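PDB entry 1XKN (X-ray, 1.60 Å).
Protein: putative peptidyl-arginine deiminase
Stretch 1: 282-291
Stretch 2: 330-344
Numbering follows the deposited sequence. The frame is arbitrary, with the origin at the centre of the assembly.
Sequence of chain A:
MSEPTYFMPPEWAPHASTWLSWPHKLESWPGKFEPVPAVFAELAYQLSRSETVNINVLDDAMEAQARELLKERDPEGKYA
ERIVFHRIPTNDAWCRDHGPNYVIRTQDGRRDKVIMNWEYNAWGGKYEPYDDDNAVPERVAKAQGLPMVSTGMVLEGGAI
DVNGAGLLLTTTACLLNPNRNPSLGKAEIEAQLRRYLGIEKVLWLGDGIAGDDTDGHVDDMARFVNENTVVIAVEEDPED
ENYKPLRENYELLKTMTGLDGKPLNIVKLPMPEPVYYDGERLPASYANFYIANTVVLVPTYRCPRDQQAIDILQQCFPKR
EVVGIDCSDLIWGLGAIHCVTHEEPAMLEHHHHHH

Stretch 1, residues 282-291: LPASYANFYI
Stretch 2 330-344: LIWGLGAIHCVTHEE

Two irregular segments far apart in sequence can pack closely when apolar side chains pack at one end and a backbone hydrogen bond joins the segments farther along. Residues 282-291 and 330-344 of this putative peptidyl-arginine deiminase illustrate the principle, burying 750 Å² between them.

The apolar centre is built on Leu282, whose CA-to-CB bond points toward the second stretch. In its m,t rotamer (chi1 -52°, chi2 -173°), Leu282 CD1 lies 3.7 Å from Ile331 CG2, while Leu282 CD2 reaches the edge of the Trp332 ring, 3.5 Å from Trp332 CE3. Ile331 (t,p) and Trp332 (chi1 177°, chi2 -138°) belong to a 3-10 segment, 330-333, held by Gly333 N to Leu330 O at 2.8 Å; the bond from Leu334 N to Ile331 O, also 2.8 Å, follows it. Leu334 has positive phi (77/22) and an m,t side chain that brings Leu334 CD2 within 3.9 Å of Pro283 CD. Pro283 (-77/52, C-gamma endo) also meets Ile331, Pro283 CG to Ile331 CD1 at 4.2 Å. The register here pairs Pro283 with Leu334 (CA to CA 6.1 Å) and Ala284 with Ile331 (CA to CA 6.4 Å).

Beyond Ala284 the first stretch makes a type I turn from Ser285 to Asn288, closed by Asn288 N to Ser285 O at 3.2 Å. Ser285, chi1 176°, reinforces it by accepting a bond from Ala287 N at Ser285 OG, 3.2 Å away. Ser285, Tyr286 and Ala287 make no contact with the partner, whereas Asn288 (-86/47, chi1 -150°, t), which ends the turn, meets His338 (-63/-37, chi1 -163°, t, chi2 -112°), their CA atoms 4.9 Å apart. There His338 N donates to Asn288 O, 3.0 Å with an angle of 151°.

Tyr290 carries the contact outward. It lies in a short strand (-126/132), its CA-to-CB bond pointing toward the partner and chi1 at 176°, chi2 at 63°. Tyr290 CB packs 3.8 Å from Ile337 CG2. Over one ring face sits Thr341 (chi1 58°): Thr341 CB is 4.0 Å from the Tyr290 ring centroid and 11° off the normal, a CH-pi contact. Thr341 ends a second type I turn from His338, spanned by a weak bond from Thr341 N to His338 O at 3.4 Å; Val340 N also bonds to Ala336 O at 3.1 Å, and 337-339 have helical phi/psi.

At the polar edge, Tyr290 OH approaches Glu343 CB at 3.1 Å, with the p,m side chain of Glu343 placing OE1 near the plane of the tyrosine ring. Both Tyr290 OH and Glu343 OE1 are hydrogen-bonded elsewhere in the structure.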

# COMPACT_ATOMS: atom_id res chain seq x y z
N LEU A 282 9.87 -4.48 -15.59
CA LEU A 282 8.92 -3.79 -14.73
C LEU A 282 8.77 -4.58 -13.42
O LEU A 282 8.86 -5.80 -13.42
CB LEU A 282 7.57 -3.66 -15.44
CG LEU A 282 7.63 -3.04 -16.84
CD1 LEU A 282 6.22 -2.81 -17.37
CD2 LEU A 282 8.40 -1.72 -16.79
N PRO A 283 8.53 -3.88 -12.30
CA PRO A 283 8.38 -4.50 -10.98
C PRO A 283 7.04 -5.18 -10.70
O PRO A 283 6.40 -4.93 -9.68
CB PRO A 283 8.65 -3.34 -10.03
CG PRO A 283 8.03 -2.19 -10.75
CD PRO A 283 8.44 -2.41 -12.20
N ALA A 284 6.63 -6.07 -11.60
CA ALA A 284 5.37 -6.80 -11.44
C ALA A 284 5.47 -7.77 -10.27
O ALA A 284 6.41 -8.56 -10.18
CB ALA A 284 5.05 -7.56 -12.72
N SER A 285 4.49 -7.72 -9.37
CA SER A 285 4.48 -8.61 -8.22
C SER A 285 3.10 -8.81 -7.62
O SER A 285 2.35 -7.86 -7.42
CB SER A 285 5.41 -8.08 -7.14
OG SER A 285 5.34 -8.90 -5.98
N TYR A 286 2.76 -10.07 -7.34
CA TYR A 286 1.47 -10.38 -6.75
C TYR A 286 1.39 -9.94 -5.30
O TYR A 286 0.31 -9.88 -4.73
CB TYR A 286 1.19 -11.89 -6.83
CG TYR A 286 1.17 -12.43 -8.24
CD1 TYR A 286 0.28 -11.93 -9.19
CD2 TYR A 286 2.05 -13.44 -8.63
CE1 TYR A 286 0.26 -12.43 -10.50
CE2 TYR A 286 2.04 -13.94 -9.92
CZ TYR A 286 1.15 -13.43 -10.85
OH TYR A 286 1.15 -13.93 -12.13
N ALA A 287 2.54 -9.63 -4.70
CA ALA A 287 2.54 -9.18 -3.31
C ALA A 287 1.94 -7.78 -3.20
O ALA A 287 1.60 -7.34 -2.10
CB ALA A 287 3.96 -9.18 -2.75
N ASN A 288 1.83 -7.09 -4.33
CA ASN A 288 1.27 -5.75 -4.32
C ASN A 288 -0.25 -5.78 -4.41
O ASN A 288 -0.86 -5.05 -5.20
CB ASN A 288 1.87 -4.93 -5.48
CG ASN A 288 1.95 -3.44 -5.17
OD1 ASN A 288 2.70 -3.02 -4.28
ND2 ASN A 288 1.18 -2.65 -5.89
N PHE A 289 -0.86 -6.63 -3.59
CA PHE A 289 -2.31 -6.78 -3.53
C PHE A 289 -2.85 -5.86 -2.45
O PHE A 289 -2.10 -5.33 -1.63
CB PHE A 289 -2.68 -8.24 -3.21
CG PHE A 289 -2.17 -8.73 -1.87
CD1 PHE A 289 -2.84 -8.42 -0.69
CD2 PHE A 289 -1.01 -9.50 -1.80
CE1 PHE A 289 -2.37 -8.87 0.54
CE2 PHE A 289 -0.52 -9.95 -0.57
CZ PHE A 289 -1.20 -9.64 0.61
N TYR A 290 -4.17 -5.65 -2.45
CA TYR A 290 -4.79 -4.81 -1.44
C TYR A 290 -5.91 -5.56 -0.75
O TYR A 290 -6.75 -6.18 -1.41
CB TYR A 290 -5.35 -3.53 -2.07
CG TYR A 290 -6.10 -2.65 -1.09
CD1 TYR A 290 -5.44 -2.08 0.00
CD2 TYR A 290 -7.46 -2.40 -1.25
CE1 TYR A 290 -6.12 -1.27 0.91
CE2 TYR A 290 -8.15 -1.59 -0.34
CZ TYR A 290 -7.48 -1.03 0.73
OH TYR A 290 -8.16 -0.23 1.62
N ILE A 291 -5.92 -5.52 0.58
CA ILE A 291 -6.96 -6.19 1.35
C ILE A 291 -8.08 -5.19 1.64
O ILE A 291 -7.84 -4.16 2.27
CB ILE A 291 -6.43 -6.70 2.71
CG1 ILE A 291 -5.21 -7.61 2.50
CG2 ILE A 291 -7.53 -7.47 3.45
CD1 ILE A 291 -4.38 -7.80 3.77
N LEU A 330 -0.95 -0.79 -15.94
CA LEU A 330 -0.74 0.00 -14.73
C LEU A 330 0.71 -0.08 -14.26
O LEU A 330 1.31 0.93 -13.89
CB LEU A 330 -1.67 -0.46 -13.61
CG LEU A 330 -1.54 0.31 -12.29
CD1 LEU A 330 -1.89 1.78 -12.52
CD2 LEU A 330 -2.46 -0.30 -11.24
N ILE A 331 1.28 -1.29 -14.31
CA ILE A 331 2.64 -1.52 -13.85
C ILE A 331 3.73 -0.71 -14.56
O ILE A 331 4.86 -0.62 -14.07
CB ILE A 331 2.98 -3.04 -13.92
CG1 ILE A 331 4.20 -3.35 -13.04
CG2 ILE A 331 3.24 -3.48 -15.34
CD1 ILE A 331 4.02 -2.97 -11.58
N TRP A 332 3.40 -0.11 -15.70
CA TRP A 332 4.35 0.73 -16.42
C TRP A 332 4.63 1.95 -15.55
O TRP A 332 5.62 2.65 -15.73
CB TRP A 332 3.77 1.14 -17.78
CG TRP A 332 4.63 2.06 -18.62
CD1 TRP A 332 4.20 3.14 -19.34
CD2 TRP A 332 6.04 1.97 -18.86
NE1 TRP A 332 5.25 3.73 -20.00
CE2 TRP A 332 6.39 3.03 -19.72
CE3 TRP A 332 7.04 1.09 -18.42
CZ2 TRP A 332 7.71 3.24 -20.16
CZ3 TRP A 332 8.35 1.30 -18.86
CH2 TRP A 332 8.67 2.37 -19.72
N GLY A 333 3.73 2.20 -14.60
CA GLY A 333 3.88 3.32 -13.68
C GLY A 333 4.83 2.94 -12.55
O GLY A 333 5.17 3.77 -11.70
N LEU A 334 5.24 1.67 -12.55
CA LEU A 334 6.17 1.10 -11.58
C LEU A 334 5.56 0.80 -10.21
O LEU A 334 6.27 0.69 -9.20
CB LEU A 334 7.40 2.00 -11.44
CG LEU A 334 8.03 2.44 -12.77
CD1 LEU A 334 9.23 3.34 -12.50
CD2 LEU A 334 8.45 1.22 -13.59
N GLY A 335 4.24 0.64 -10.19
CA GLY A 335 3.51 0.33 -8.98
C GLY A 335 2.18 -0.28 -9.40
O GLY A 335 1.76 -0.08 -10.54
N ALA A 336 1.52 -1.01 -8.50
CA ALA A 336 0.24 -1.64 -8.83
C ALA A 336 -0.87 -1.34 -7.81
O ALA A 336 -0.90 -0.26 -7.22
CB ALA A 336 0.43 -3.15 -8.99
N ILE A 337 -1.78 -2.29 -7.61
CA ILE A 337 -2.91 -2.10 -6.71
C ILE A 337 -2.58 -1.59 -5.31
O ILE A 337 -3.18 -0.62 -4.85
CB ILE A 337 -3.75 -3.39 -6.57
CG1 ILE A 337 -4.11 -3.93 -7.96
CG2 ILE A 337 -5.04 -3.10 -5.79
CD1 ILE A 337 -4.90 -2.95 -8.83
N HIS A 338 -1.65 -2.23 -4.62
CA HIS A 338 -1.32 -1.77 -3.27
C HIS A 338 -0.75 -0.36 -3.28
O HIS A 338 -1.04 0.44 -2.39
CB HIS A 338 -0.32 -2.71 -2.59
CG HIS A 338 -0.26 -2.54 -1.10
ND1 HIS A 338 0.85 -2.03 -0.45
CD2 HIS A 338 -1.18 -2.77 -0.14
CE1 HIS A 338 0.60 -1.96 0.84
NE2 HIS A 338 -0.63 -2.40 1.06
N CYS A 339 0.03 -0.05 -4.30
CA CYS A 339 0.65 1.27 -4.43
C CYS A 339 -0.33 2.41 -4.65
O CYS A 339 -0.07 3.54 -4.24
CB CYS A 339 1.67 1.27 -5.57
SG CYS A 339 3.10 0.20 -5.31
N VAL A 340 -1.46 2.13 -5.30
CA VAL A 340 -2.42 3.19 -5.58
C VAL A 340 -3.57 3.30 -4.57
O VAL A 340 -4.49 4.09 -4.76
CB VAL A 340 -3.01 3.05 -7.01
CG1 VAL A 340 -1.88 3.13 -8.02
CG2 VAL A 340 -3.77 1.73 -7.14
N THR A 341 -3.49 2.52 -3.50
CA THR A 341 -4.54 2.53 -2.49
C THR A 341 -4.03 2.82 -1.09
O THR A 341 -2.83 2.74 -0.83
CB THR A 341 -5.21 1.15 -2.41
OG1 THR A 341 -4.21 0.16 -2.11
CG2 THR A 341 -5.87 0.78 -3.73
N HIS A 342 -4.94 3.20 -0.21
CA HIS A 342 -4.62 3.38 1.19
C HIS A 342 -5.91 3.26 1.96
O HIS A 342 -6.86 4.02 1.75
CB HIS A 342 -3.95 4.71 1.52
CG HIS A 342 -3.12 4.65 2.77
ND1 HIS A 342 -3.65 4.28 3.99
CD2 HIS A 342 -1.79 4.78 2.96
CE1 HIS A 342 -2.67 4.19 4.88
NE2 HIS A 342 -1.53 4.49 4.27
N GLU A 343 -5.94 2.28 2.85
CA GLU A 343 -7.12 2.05 3.64
C GLU A 343 -7.32 3.13 4.69
O GLU A 343 -6.39 3.85 5.06
CB GLU A 343 -7.03 0.69 4.33
CG GLU A 343 -5.99 0.59 5.45
CD GLU A 343 -4.57 0.35 4.95
OE1 GLU A 343 -4.33 0.39 3.73
OE2 GLU A 343 -3.68 0.13 5.80
N GLU A 344 -8.56 3.24 5.14
CA GLU A 344 -8.91 4.14 6.21
C GLU A 344 -9.55 3.19 7.21
O GLU A 344 -10.67 2.73 7.00
CB GLU A 344 -9.95 5.19 5.81
CG GLU A 344 -10.45 5.95 7.05
CD GLU A 344 -11.54 6.97 6.78
OE1 GLU A 344 -12.08 7.52 7.76
OE2 GLU A 344 -11.85 7.22 5.60